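PDB 6M6U: mRNA nuclease HepT from Shewanella oneidensis MR-1, which cleaves mRNA as the toxin of a type VII toxin-antitoxin system, inhibiting cell growth, and is neutralised by its cognate antitoxin MntA, mostly by tri-AMPylation. Local coordinates for residues B[6-11]-B[51-56]; B[14-19]-B[122-127]; B[21-26]-B[115-120]; B[61-66]-B[79-84]. All coordinates share one frame; numbering follows the deposited sequence.

Interactions 1, 2 and 3 follow one another along helix 3-23. Interactions 1 and 2 lie with their centres about 12 Å apart and meet where Ile9 CD1 packs on Ile127 CG1 at 3.5 Å; interactions 2 and 3, about 11 Å apart between centres, join where Ile16 CD1 lies 3.7 Å from Leu120 O. Interaction 4 sits at the surface, about 30 Å from interaction 3 between centres and on the other side of the chain's centre, yet it meets interaction 1 through Pro66 and Asn55, and interaction 2 where Ile82 CG2 packs on Phe126 CD1 at 4.0 Å. The side chains of Asp52 and Phe123 are each about 8 Å from that of Arg97, an active-site residue by similarity.

Interaction 1 of 4, residues B[6-11]-B[51-56]; sequences INKIAT and IDIANH
Lys8 meets segment 51-56 of helix 33-60 at two levels: its CB packs on Ile53 CG1 at 3.6 Å, and its ammonium group forms a salt bridge with Asp52, NZ to OD2 3.1 Å. OD2 receives this bond on its anti lone pair, the one turned away from OD1. A bend at chi2 (-57°) brings CD and CE of the lysine alongside Asp52, with CE 3.5 Å from OD2. Beside this polar pair, Ile9 and Ile53 cross at about a right angle and touch through their terminal methyls, CD1 to CD1 3.9 Å.

The backbones set the spacing. The two helical segments run nearly antiparallel, at 159°, with axes 9.8 Å apart, and Lys8 and Ile53 hold the closest CA atoms, 6.9 Å apart. Further out, Phe126 and Ile130 of helix 120-131 pack on Ile53, while His102 of a second HepT subunit lies against both Lys8 and Asp52; Val105 of the MntA chain also packs on Asp52.

The chemistry is thus divided: isoleucines fill the inner side, and one charge pair closes the side facing the other subunits. Because Asp52 is buried, the nearby ammonium probably offsets part of the cost of placing a carboxylate there.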
loop_
_atom_site.group_PDB
_atom_site.type_symbol
_atom_site.label_atom_id
_atom_site.label_comp_id
_atom_site.label_asym_id
_atom_site.label_seq_id
_atom_site.Cartn_x
_atom_site.Cartn_y
_atom_site.Cartn_z
ATOM N N ILE B 6 -6.588 10.409 48.721
ATOM C CA ILE B 6 -6.697 11.495 49.694
ATOM C C ILE B 6 -7.358 12.722 49.072
ATOM O O ILE B 6 -8.238 13.343 49.680
ATOM C CB ILE B 6 -5.308 11.825 50.274
ATOM C CG1 ILE B 6 -4.819 10.679 51.172
ATOM C CG2 ILE B 6 -5.340 13.147 51.026
ATOM C CD1 ILE B 6 -3.317 10.679 51.417
ATOM N N ASN B 7 -6.959 13.082 47.850
ATOM C CA ASN B 7 -7.529 14.271 47.219
ATOM C C ASN B 7 -8.989 14.059 46.841
ATOM O O ASN B 7 -9.807 14.980 46.965
ATOM C CB ASN B 7 -6.705 14.669 45.994
ATOM C CG ASN B 7 -5.353 15.244 46.368
ATOM O OD1 ASN B 7 -5.181 16.462 46.439
ATOM N ND2 ASN B 7 -4.388 14.369 46.622
ATOM N N LYS B 8 -9.341 12.855 46.382
ATOM C CA LYS B 8 -10.737 12.583 46.052
ATOM C C LYS B 8 -11.608 12.581 47.303
ATOM O O LYS B 8 -12.751 13.056 47.268
ATOM C CB LYS B 8 -10.857 11.256 45.302
ATOM C CG LYS B 8 -10.131 11.230 43.964
ATOM C CD LYS B 8 -10.610 12.339 43.038
ATOM C CE LYS B 8 -9.775 12.381 41.763
ATOM N NZ LYS B 8 -10.235 13.429 40.809
ATOM N N ILE B 9 -11.088 12.047 48.416
ATOM C CA ILE B 9 -11.783 12.160 49.699
ATOM C C ILE B 9 -12.054 13.622 50.017
ATOM O O ILE B 9 -13.188 14.014 50.314
ATOM C CB ILE B 9 -10.967 11.497 50.824
ATOM C CG1 ILE B 9 -10.894 9.979 50.646
ATOM C CG2 ILE B 9 -11.562 11.849 52.184
ATOM C CD1 ILE B 9 -12.227 9.322 50.427
ATOM N N ALA B 10 -11.008 14.452 49.949
ATOM C CA ALA B 10 -11.157 15.874 50.250
ATOM C C ALA B 10 -12.216 16.523 49.366
ATOM O O ALA B 10 -12.984 17.377 49.828
ATOM C CB ALA B 10 -9.815 16.586 50.088
ATOM N N THR B 11 -12.282 16.122 48.094
ATOM C CA THR B 11 -13.255 16.714 47.180
ATOM C C THR B 11 -14.681 16.324 47.554
ATOM O O THR B 11 -15.584 17.169 47.527
ATOM C CB THR B 11 -12.935 16.303 45.743
ATOM O OG1 THR B 11 -11.753 16.990 45.317
ATOM C CG2 THR B 11 -14.086 16.646 44.803
ATOM N N ILE B 51 -16.302 7.693 41.821
ATOM C CA ILE B 51 -15.994 6.830 40.690
ATOM C C ILE B 51 -14.491 6.789 40.440
ATOM O O ILE B 51 -13.929 5.731 40.130
ATOM C CB ILE B 51 -16.776 7.300 39.451
ATOM C CG1 ILE B 51 -18.272 7.050 39.661
ATOM C CG2 ILE B 51 -16.278 6.596 38.187
ATOM C CD1 ILE B 51 -19.155 7.787 38.689
ATOM N N ASP B 52 -13.811 7.930 40.588
ATOM C CA ASP B 52 -12.367 7.955 40.379
ATOM C C ASP B 52 -11.651 7.077 41.398
ATOM O O ASP B 52 -10.673 6.400 41.063
ATOM C CB ASP B 52 -11.840 9.388 40.446
ATOM C CG ASP B 52 -12.261 10.227 39.249
ATOM O OD1 ASP B 52 -12.803 9.660 38.273
ATOM O OD2 ASP B 52 -12.041 11.458 39.287
ATOM N N ILE B 53 -12.119 7.081 42.648
ATOM C CA ILE B 53 -11.572 6.178 43.657
ATOM C C ILE B 53 -11.768 4.730 43.229
ATOM O O ILE B 53 -10.842 3.912 43.285
ATOM C CB ILE B 53 -12.224 6.446 45.026
ATOM C CG1 ILE B 53 -11.754 7.784 45.597
ATOM C CG2 ILE B 53 -11.951 5.299 45.991
ATOM C CD1 ILE B 53 -12.680 8.339 46.654
ATOM N N ALA B 54 -12.986 4.397 42.799
ATOM C CA ALA B 54 -13.289 3.033 42.384
ATOM C C ALA B 54 -12.414 2.610 41.209
ATOM O O ALA B 54 -11.773 1.552 41.250
ATOM C CB ALA B 54 -14.769 2.921 42.024
ATOM N N ASN B 55 -12.384 3.429 40.148
ATOM C CA ASN B 55 -11.553 3.132 38.983
ATOM C C ASN B 55 -10.094 2.944 39.377
ATOM O O ASN B 55 -9.394 2.095 38.814
ATOM C CB ASN B 55 -11.668 4.257 37.952
ATOM C CG ASN B 55 -13.046 4.347 37.328
ATOM O OD1 ASN B 55 -13.798 3.370 37.307
ATOM N ND2 ASN B 55 -13.384 5.526 36.807
ATOM N N HIS B 56 -9.620 3.739 40.337
ATOM C CA HIS B 56 -8.231 3.652 40.773
ATOM C C HIS B 56 -7.946 2.306 41.428
ATOM O O HIS B 56 -6.972 1.625 41.078
ATOM C CB HIS B 56 -7.928 4.807 41.729
ATOM C CG HIS B 56 -6.590 4.721 42.393
ATOM N ND1 HIS B 56 -5.425 5.125 41.776
ATOM C CD2 HIS B 56 -6.235 4.306 43.633
ATOM C CE1 HIS B 56 -4.409 4.951 42.602
ATOM N NE2 HIS B 56 -4.873 4.457 43.736
#

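Interaction 2 of 4, residues B[14-19]-B[122-127]; sequences RCIKRI and DFEQFI
Ile16 reaches residues 122-127 with a single atom, its terminal methyl CD1, which fits against Phe123 and Glu124 at once. Followed outward, the side chain starts at a CB directed at the opposing helix. There it forks: CG2 takes the position anti to the backbone N, and CG1 the one anti to the carbonyl carbon (chi1 -70°). Neither branch carbon comes within 4.2 Å of residues 122-127. The last torsion is fully extended, chi2 -176°, which carries CD1 as far from the backbone as this branch allows and accounts for the contact being made at the tip.

At that tip the methyl has two neighbours on successive residues. Ile16 CD1 is 3.6 Å from Phe123 CB, and it also lies 3.8 Å from Glu124 CG, the atom through which Glu124 takes part. The phenyl ring is met less closely and obliquely, with CD2 of Phe123 4.1 Å from the same methyl. No hydrogen bond links the two segments, and the closest CA atoms, those of Ile16 and Phe123, are 8.4 Å apart, a separation bridged by side chains alone.

The contact joins the C-terminal half of helix 3-23 to the C-terminal helix 120-131 in an all-helical bundle. Phe123 continues inward, packing on Ile12 of helix 3-23, Cys50 of helix 33-60 and Met93 of helix 84-102, whereas Ile16 also touches Leu120. On helix 3-23, Arg14 NH2 hydrogen-bonds to Tyr104 OH of a second HepT subunit, the RX(4)HXY-motif tyrosine that MntA tri-AMPylates, unmodified here, and Arg18 forms a salt bridge to Asp37 of that subunit.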
loop_
_atom_site.group_PDB
_atom_site.type_symbol
_atom_site.label_atom_id
_atom_site.label_comp_id
_atom_site.label_asym_id
_atom_site.label_seq_id
_atom_site.Cartn_x
_atom_site.Cartn_y
_atom_site.Cartn_z
ATOM N N ARG B 14 -15.563 18.513 50.570
ATOM C CA ARG B 14 -15.817 19.889 50.149
ATOM C C ARG B 14 -17.161 20.018 49.449
ATOM O O ARG B 14 -17.883 20.998 49.653
ATOM C CB ARG B 14 -14.708 20.384 49.219
ATOM C CG ARG B 14 -13.505 20.985 49.915
ATOM C CD ARG B 14 -12.750 21.919 48.975
ATOM N NE ARG B 14 -12.715 21.414 47.603
ATOM C CZ ARG B 14 -11.949 20.407 47.190
ATOM N NH1 ARG B 14 -11.148 19.782 48.045
ATOM N NH2 ARG B 14 -11.986 20.019 45.921
ATOM N N CYS B 15 -17.520 19.030 48.629
ATOM C CA CYS B 15 -18.734 19.152 47.834
ATOM C C CYS B 15 -19.994 18.808 48.623
ATOM O O CYS B 15 -21.065 19.347 48.322
ATOM C CB CYS B 15 -18.632 18.278 46.588
ATOM S SG CYS B 15 -17.306 18.801 45.497
ATOM N N ILE B 16 -19.903 17.923 49.623
ATOM C CA ILE B 16 -21.062 17.658 50.480
ATOM C C ILE B 16 -21.394 18.890 51.309
ATOM O O ILE B 16 -22.567 19.258 51.468
ATOM C CB ILE B 16 -20.815 16.434 51.381
ATOM C CG1 ILE B 16 -20.793 15.148 50.556
ATOM C CG2 ILE B 16 -21.897 16.332 52.452
ATOM C CD1 ILE B 16 -20.651 13.906 51.401
ATOM N N LYS B 17 -20.363 19.553 51.850
ATOM C CA LYS B 17 -20.595 20.811 52.557
ATOM C C LYS B 17 -21.170 21.868 51.623
ATOM O O LYS B 17 -22.058 22.631 52.016
ATOM C CB LYS B 17 -19.307 21.313 53.209
ATOM C CG LYS B 17 -18.755 20.397 54.290
ATOM C CD LYS B 17 -18.063 21.192 55.398
ATOM C CE LYS B 17 -16.757 21.815 54.926
ATOM N NZ LYS B 17 -15.713 20.789 54.625
ATOM N N ARG B 18 -20.682 21.924 50.378
ATOM C CA ARG B 18 -21.272 22.827 49.395
ATOM C C ARG B 18 -22.751 22.525 49.179
ATOM O O ARG B 18 -23.549 23.448 48.973
ATOM C CB ARG B 18 -20.510 22.741 48.069
ATOM C CG ARG B 18 -19.209 23.526 48.044
ATOM C CD ARG B 18 -19.480 25.012 48.177
ATOM N NE ARG B 18 -20.289 25.516 47.070
ATOM C CZ ARG B 18 -21.099 26.569 47.151
ATOM N NH1 ARG B 18 -21.219 27.231 48.294
ATOM N NH2 ARG B 18 -21.795 26.955 46.090
ATOM N N ILE B 19 -23.141 21.250 49.241
ATOM C CA ILE B 19 -24.547 20.888 49.069
ATOM C C ILE B 19 -25.354 21.270 50.305
ATOM O O ILE B 19 -26.436 21.857 50.199
ATOM C CB ILE B 19 -24.692 19.388 48.750
ATOM C CG1 ILE B 19 -24.176 19.085 47.338
ATOM C CG2 ILE B 19 -26.144 18.939 48.904
ATOM C CD1 ILE B 19 -23.518 17.727 47.196
ATOM N N ASP B 122 -24.066 8.076 52.341
ATOM C CA ASP B 122 -23.458 7.044 51.504
ATOM C C ASP B 122 -22.067 7.459 51.043
ATOM O O ASP B 122 -21.130 6.655 51.071
ATOM C CB ASP B 122 -24.353 6.738 50.301
ATOM C CG ASP B 122 -25.702 6.170 50.703
ATOM O OD1 ASP B 122 -25.817 5.646 51.832
ATOM O OD2 ASP B 122 -26.646 6.243 49.887
ATOM N N PHE B 123 -21.916 8.716 50.617
ATOM C CA PHE B 123 -20.596 9.237 50.280
ATOM C C PHE B 123 -19.648 9.152 51.469
ATOM O O PHE B 123 -18.487 8.758 51.320
ATOM C CB PHE B 123 -20.709 10.684 49.800
ATOM C CG PHE B 123 -21.439 10.845 48.499
ATOM C CD1 PHE B 123 -21.147 10.031 47.416
ATOM C CD2 PHE B 123 -22.422 11.816 48.358
ATOM C CE1 PHE B 123 -21.815 10.182 46.216
ATOM C CE2 PHE B 123 -23.096 11.973 47.159
ATOM C CZ PHE B 123 -22.792 11.151 46.086
ATOM N N GLU B 124 -20.128 9.524 52.658
ATOM C CA GLU B 124 -19.275 9.505 53.844
ATOM C C GLU B 124 -18.980 8.079 54.289
ATOM O O GLU B 124 -17.866 7.781 54.737
ATOM C CB GLU B 124 -19.933 10.305 54.967
ATOM C CG GLU B 124 -20.491 11.638 54.497
ATOM C CD GLU B 124 -20.256 12.759 55.486
ATOM O OE1 GLU B 124 -21.114 12.965 56.368
ATOM O OE2 GLU B 124 -19.207 13.429 55.379
ATOM N N GLN B 125 -19.963 7.185 54.163
ATOM C CA GLN B 125 -19.730 5.772 54.445
ATOM C C GLN B 125 -18.704 5.183 53.480
ATOM O O GLN B 125 -17.842 4.392 53.883
ATOM C CB GLN B 125 -21.054 5.012 54.365
ATOM C CG GLN B 125 -21.000 3.563 54.815
ATOM C CD GLN B 125 -22.350 2.875 54.701
ATOM O OE1 GLN B 125 -23.394 3.530 54.674
ATOM N NE2 GLN B 125 -22.334 1.549 54.623
ATOM N N PHE B 126 -18.778 5.565 52.203
ATOM C CA PHE B 126 -17.789 5.119 51.225
ATOM C C PHE B 126 -16.401 5.654 51.559
ATOM O O PHE B 126 -15.400 4.944 51.409
ATOM C CB PHE B 126 -18.228 5.560 49.826
ATOM C CG PHE B 126 -17.250 5.227 48.741
ATOM C CD1 PHE B 126 -17.105 3.925 48.296
ATOM C CD2 PHE B 126 -16.496 6.222 48.143
ATOM C CE1 PHE B 126 -16.212 3.619 47.282
ATOM C CE2 PHE B 126 -15.600 5.922 47.130
ATOM C CZ PHE B 126 -15.460 4.619 46.699
ATOM N N ILE B 127 -16.322 6.907 52.017
ATOM C CA ILE B 127 -15.041 7.481 52.422
ATOM C C ILE B 127 -14.431 6.676 53.561
ATOM O O ILE B 127 -13.240 6.341 53.544
ATOM C CB ILE B 127 -15.221 8.958 52.822
ATOM C CG1 ILE B 127 -15.511 9.826 51.600
ATOM C CG2 ILE B 127 -14.003 9.465 53.586
ATOM C CD1 ILE B 127 -15.674 11.288 51.940
#

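Interaction 3 of 4, residues B[21-26]-B[115-120]; sequences QVYGDG and VVQHHL
Val116 lays its CG1 methyl over one face of the Tyr23 ring, a CH-pi contact in which the carbon is 3.9 Å from the ring centroid. The line from centroid to methyl leans 19° from the ring normal, so the approach is nearly perpendicular, but displaced from the centre: the shortest separations run from CG1 to CD2 and CG of Tyr23, both 3.7 Å, placing the methyl over the root of the ring and not its hydroxyl end.

The tyrosine is turned to receive it. Its CG lies anti to the backbone N (chi1 175°), which sends the ring off the last turn of helix 3-23 toward helix 109-118. The opposite face is covered from its own segment, where Gly26 CA stands 3.4 Å above the ring plane, offset toward the rim. The ring is therefore held between the valine methyl and the returning backbone. Gln117 approaches more loosely. Its extended chain brings NE2 to 4.1 Å from Tyr23 OH, too far to count as a hydrogen bond, with the amide plane turned 63° from the ring.

Around this pair, Val116 also packs on Ile19 of helix 3-23 and Val39 of helix 33-60, and the ring of Phe29 meets that of Tyr23. The backbone that brings Gly26 over the ring forms a type II' beta turn from Tyr23 to Gly26, with Gly24 leaving the helix at positive phi. The arrangement is a helix C-terminus running into a tight turn, with the side chain of its final residue, a tyrosine, packed between that turn and a neighbouring helix.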
loop_
_atom_site.group_PDB
_atom_site.type_symbol
_atom_site.label_atom_id
_atom_site.label_comp_id
_atom_site.label_asym_id
_atom_site.label_seq_id
_atom_site.Cartn_x
_atom_site.Cartn_y
_atom_site.Cartn_z
ATOM N N GLN B 21 -24.618 23.545 52.509
ATOM C CA GLN B 21 -24.641 24.997 52.658
ATOM C C GLN B 21 -25.599 25.648 51.665
ATOM O O GLN B 21 -26.336 26.573 52.022
ATOM C CB GLN B 21 -23.228 25.553 52.494
ATOM C CG GLN B 21 -23.132 27.065 52.475
ATOM C CD GLN B 21 -21.718 27.546 52.737
ATOM O OE1 GLN B 21 -21.296 28.586 52.227
ATOM N NE2 GLN B 21 -20.980 26.784 53.543
ATOM N N VAL B 22 -25.603 25.180 50.416
ATOM C CA VAL B 22 -26.440 25.796 49.391
ATOM C C VAL B 22 -27.901 25.409 49.577
ATOM O O VAL B 22 -28.805 26.218 49.335
ATOM C CB VAL B 22 -25.918 25.421 47.990
ATOM C CG1 VAL B 22 -26.933 25.787 46.914
ATOM C CG2 VAL B 22 -24.599 26.123 47.720
ATOM N N TYR B 23 -28.161 24.176 50.018
ATOM C CA TYR B 23 -29.538 23.734 50.215
ATOM C C TYR B 23 -30.143 24.321 51.486
ATOM O O TYR B 23 -31.367 24.484 51.562
ATOM C CB TYR B 23 -29.602 22.201 50.232
ATOM C CG TYR B 23 -30.969 21.626 50.543
ATOM C CD1 TYR B 23 -31.906 21.418 49.536
ATOM C CD2 TYR B 23 -31.317 21.281 51.844
ATOM C CE1 TYR B 23 -33.157 20.893 49.823
ATOM C CE2 TYR B 23 -32.560 20.758 52.138
ATOM C CZ TYR B 23 -33.475 20.566 51.125
ATOM O OH TYR B 23 -34.713 20.045 51.427
ATOM N N GLY B 24 -29.311 24.637 52.477
ATOM C CA GLY B 24 -29.773 25.373 53.645
ATOM C C GLY B 24 -30.830 24.622 54.428
ATOM O O GLY B 24 -30.669 23.447 54.778
ATOM N N ASP B 25 -31.933 25.312 54.715
ATOM C CA ASP B 25 -33.042 24.691 55.427
ATOM C C ASP B 25 -33.975 23.929 54.496
ATOM O O ASP B 25 -34.703 23.043 54.957
ATOM C CB ASP B 25 -33.821 25.755 56.208
ATOM C CG ASP B 25 -34.391 26.844 55.313
ATOM O OD1 ASP B 25 -35.182 26.525 54.407
ATOM O OD2 ASP B 25 -34.044 28.025 55.519
ATOM N N GLY B 26 -33.967 24.255 53.203
ATOM C CA GLY B 26 -34.777 23.576 52.212
ATOM C C GLY B 26 -35.952 24.376 51.697
ATOM O O GLY B 26 -36.554 23.974 50.692
ATOM N N VAL B 115 -32.390 12.620 48.732
ATOM C CA VAL B 115 -30.967 12.296 48.755
ATOM C C VAL B 115 -30.201 13.309 49.597
ATOM O O VAL B 115 -29.351 12.938 50.415
ATOM C CB VAL B 115 -30.415 12.208 47.319
ATOM C CG1 VAL B 115 -28.893 12.193 47.328
ATOM C CG2 VAL B 115 -30.949 10.964 46.622
ATOM N N VAL B 116 -30.494 14.602 49.421
ATOM C CA VAL B 116 -29.816 15.637 50.202
ATOM C C VAL B 116 -30.037 15.429 51.695
ATOM O O VAL B 116 -29.135 15.674 52.507
ATOM C CB VAL B 116 -30.288 17.036 49.752
ATOM C CG1 VAL B 116 -29.778 18.115 50.703
ATOM C CG2 VAL B 116 -29.827 17.319 48.333
ATOM N N GLN B 117 -31.222 14.960 52.081
ATOM C CA GLN B 117 -31.549 14.781 53.489
ATOM C C GLN B 117 -31.048 13.464 54.066
ATOM O O GLN B 117 -30.654 13.424 55.236
ATOM C CB GLN B 117 -33.065 14.867 53.694
ATOM C CG GLN B 117 -33.683 16.201 53.314
ATOM C CD GLN B 117 -35.189 16.220 53.512
ATOM O OE1 GLN B 117 -35.909 15.367 52.988
ATOM N NE2 GLN B 117 -35.673 17.196 54.271
ATOM N N HIS B 118 -31.045 12.385 53.281
ATOM C CA HIS B 118 -30.872 11.052 53.841
ATOM C C HIS B 118 -29.776 10.206 53.213
ATOM O O HIS B 118 -29.462 9.146 53.768
ATOM C CB HIS B 118 -32.191 10.266 53.755
ATOM C CG HIS B 118 -33.307 10.875 54.542
ATOM N ND1 HIS B 118 -34.549 11.129 54.001
ATOM C CD2 HIS B 118 -33.370 11.280 55.832
ATOM C CE1 HIS B 118 -35.328 11.668 54.923
ATOM N NE2 HIS B 118 -34.636 11.770 56.043
ATOM N N HIS B 119 -29.185 10.613 52.090
ATOM C CA HIS B 119 -28.252 9.742 51.392
ATOM C C HIS B 119 -26.863 10.330 51.201
ATOM O O HIS B 119 -25.986 9.632 50.679
ATOM C CB HIS B 119 -28.835 9.324 50.037
ATOM C CG HIS B 119 -29.947 8.329 50.155
ATOM N ND1 HIS B 119 -29.815 7.014 49.765
ATOM C CD2 HIS B 119 -31.203 8.453 50.647
ATOM C CE1 HIS B 119 -30.946 6.372 49.998
ATOM N NE2 HIS B 119 -31.805 7.223 50.533
ATOM N N LEU B 120 -26.617 11.569 51.630
ATOM C CA LEU B 120 -25.249 12.072 51.639
ATOM C C LEU B 120 -24.346 11.227 52.528
ATOM O O LEU B 120 -23.120 11.268 52.366
ATOM C CB LEU B 120 -25.220 13.533 52.090
ATOM C CG LEU B 120 -25.934 14.513 51.155
ATOM C CD1 LEU B 120 -25.755 15.954 51.614
ATOM C CD2 LEU B 120 -25.443 14.333 49.722
#

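Interaction 4 of 4, residues B[61-66]-B[79-84]; sequences QQLGIP and NNLITQ
Leu63 stretches across to two residues of the 79-84 loop, one methyl touching both an amide and a leucine and the other lying against the amide oxygen. Its CG sits anti to the carbonyl carbon (chi1 -52°) and chi2 is extended at -179°, which projects the isobutyl fork toward Asn79 and Leu81. Leu81 has the same chi2, and the two leucines reach toward each other tip to tip, CD1 to CD1 3.8 Å.

Asn79 crosses Leu63 obliquely, its amide nitrogen near CB and CD1 and its oxygen near CD2. Leu63 CD2 approaches Asn79 OD1 at 3.3 Å, while Leu63 CB is 3.6 Å from ND2 and CD1 of Leu63 3.7 Å from that nitrogen. These are packing contacts; the polar need of ND2 is met within its own helix end, by a hydrogen bond to the carbonyl oxygen of Leu75, which also helps to fix the amide's rotation. Gln61 adds a peripheral touch, its OE1 4.0 Å from Leu81 CD1.

Both loops begin in the same way. Gln62 and Asn80, each with positive phi, are the C-prime residues of Schellman motifs that close helices 33-60 and 69-78. In each motif the residue that follows, Leu63 or Leu81, turns its CB toward the opposing loop, which brings the two leucines together.

The contact thus joins the C-terminal ends of two successive helices at the protein surface. Leu63 rests also on Asn58 of helix 33-60, and further along the second loop Thr83 caps the start of helix 84-102 through Leu86 N. Further along the first loop, Ile65 and Pro66 pack against the MntA chain.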
loop_
_atom_site.group_PDB
_atom_site.type_symbol
_atom_site.label_atom_id
_atom_site.label_comp_id
_atom_site.label_asym_id
_atom_site.label_seq_id
_atom_site.Cartn_x
_atom_site.Cartn_y
_atom_site.Cartn_z
ATOM N N GLN B 61 -5.346 -2.826 41.971
ATOM C CA GLN B 61 -5.410 -4.187 42.485
ATOM C C GLN B 61 -5.875 -5.193 41.442
ATOM O O GLN B 61 -6.209 -6.328 41.798
ATOM C CB GLN B 61 -6.316 -4.232 43.715
ATOM C CG GLN B 61 -5.970 -3.169 44.734
ATOM C CD GLN B 61 -6.281 -3.601 46.146
ATOM O OE1 GLN B 61 -7.309 -3.228 46.710
ATOM N NE2 GLN B 61 -5.390 -4.395 46.730
ATOM N N GLN B 62 -5.911 -4.799 40.167
ATOM C CA GLN B 62 -6.200 -5.706 39.054
ATOM C C GLN B 62 -7.457 -6.533 39.304
ATOM O O GLN B 62 -7.503 -7.734 39.031
ATOM C CB GLN B 62 -5.002 -6.610 38.768
ATOM C CG GLN B 62 -3.822 -5.870 38.169
ATOM C CD GLN B 62 -2.561 -6.707 38.145
ATOM O OE1 GLN B 62 -1.960 -6.976 39.187
ATOM N NE2 GLN B 62 -2.152 -7.128 36.951
ATOM N N LEU B 63 -8.490 -5.878 39.833
ATOM C CA LEU B 63 -9.764 -6.533 40.083
ATOM C C LEU B 63 -10.594 -6.704 38.821
ATOM O O LEU B 63 -11.572 -7.460 38.838
ATOM C CB LEU B 63 -10.553 -5.736 41.122
ATOM C CG LEU B 63 -9.758 -5.439 42.395
ATOM C CD1 LEU B 63 -10.595 -4.664 43.397
ATOM C CD2 LEU B 63 -9.239 -6.735 43.003
ATOM N N GLY B 64 -10.223 -6.028 37.735
ATOM C CA GLY B 64 -10.969 -6.086 36.496
ATOM C C GLY B 64 -11.019 -4.743 35.796
ATOM O O GLY B 64 -10.567 -3.731 36.342
ATOM N N ILE B 65 -11.551 -4.724 34.577
ATOM C CA ILE B 65 -11.754 -3.496 33.818
ATOM C C ILE B 65 -13.225 -3.089 33.997
ATOM O O ILE B 65 -14.110 -3.825 33.539
ATOM C CB ILE B 65 -11.410 -3.679 32.336
ATOM C CG1 ILE B 65 -9.986 -4.217 32.181
ATOM C CG2 ILE B 65 -11.578 -2.366 31.580
ATOM C CD1 ILE B 65 -9.707 -4.785 30.813
ATOM N N PRO B 66 -13.508 -1.971 34.657
ATOM C CA PRO B 66 -14.912 -1.551 34.807
ATOM C C PRO B 66 -15.537 -1.205 33.463
ATOM O O PRO B 66 -15.101 -0.281 32.770
ATOM C CB PRO B 66 -14.818 -0.329 35.729
ATOM C CG PRO B 66 -13.398 0.129 35.630
ATOM C CD PRO B 66 -12.585 -1.103 35.402
ATOM N N ASN B 79 -15.357 -8.021 45.277
ATOM C CA ASN B 79 -14.127 -8.224 46.026
ATOM C C ASN B 79 -14.287 -7.905 47.510
ATOM O O ASN B 79 -13.291 -7.902 48.243
ATOM C CB ASN B 79 -13.006 -7.381 45.419
ATOM C CG ASN B 79 -12.593 -7.868 44.041
ATOM O OD1 ASN B 79 -11.735 -8.738 43.919
ATOM N ND2 ASN B 79 -13.207 -7.314 42.998
ATOM N N ASN B 80 -15.516 -7.635 47.957
ATOM C CA ASN B 80 -15.841 -7.385 49.364
ATOM C C ASN B 80 -15.038 -6.231 49.952
ATOM O O ASN B 80 -14.673 -6.256 51.131
ATOM C CB ASN B 80 -15.658 -8.645 50.215
ATOM C CG ASN B 80 -16.817 -9.605 50.077
ATOM O OD1 ASN B 80 -16.735 -10.593 49.351
ATOM N ND2 ASN B 80 -17.915 -9.307 50.762
ATOM N N LEU B 81 -14.756 -5.214 49.142
ATOM C CA LEU B 81 -14.151 -3.995 49.660
ATOM C C LEU B 81 -15.192 -2.940 50.004
ATOM O O LEU B 81 -14.918 -2.065 50.832
ATOM C CB LEU B 81 -13.128 -3.444 48.661
ATOM C CG LEU B 81 -12.224 -4.523 48.041
ATOM C CD1 LEU B 81 -11.209 -3.908 47.081
ATOM C CD2 LEU B 81 -11.511 -5.363 49.115
ATOM N N ILE B 82 -16.376 -3.014 49.404
ATOM C CA ILE B 82 -17.554 -2.305 49.885
ATOM C C ILE B 82 -18.688 -3.311 49.982
ATOM O O ILE B 82 -18.701 -4.331 49.284
ATOM C CB ILE B 82 -17.967 -1.113 48.988
ATOM C CG1 ILE B 82 -18.260 -1.582 47.559
ATOM C CG2 ILE B 82 -16.902 -0.032 49.011
ATOM C CD1 ILE B 82 -18.779 -0.475 46.652
ATOM N N THR B 83 -19.641 -3.025 50.862
ATOM C CA THR B 83 -20.788 -3.903 51.022
ATOM C C THR B 83 -21.668 -3.847 49.779
ATOM O O THR B 83 -21.679 -2.858 49.042
ATOM C CB THR B 83 -21.596 -3.502 52.254
ATOM O OG1 THR B 83 -22.270 -2.265 51.999
ATOM C CG2 THR B 83 -20.678 -3.328 53.453
ATOM N N GLN B 84 -22.395 -4.937 49.540
ATOM C CA GLN B 84 -23.389 -4.928 48.470
ATOM C C GLN B 84 -24.437 -3.835 48.648
ATOM O O GLN B 84 -24.818 -3.218 47.638
ATOM C CB GLN B 84 -24.051 -6.308 48.358
ATOM C CG GLN B 84 -24.995 -6.442 47.177
ATOM C CD GLN B 84 -24.256 -6.549 45.860
ATOM O OE1 GLN B 84 -23.070 -6.879 45.829
ATOM N NE2 GLN B 84 -24.950 -6.261 44.763
#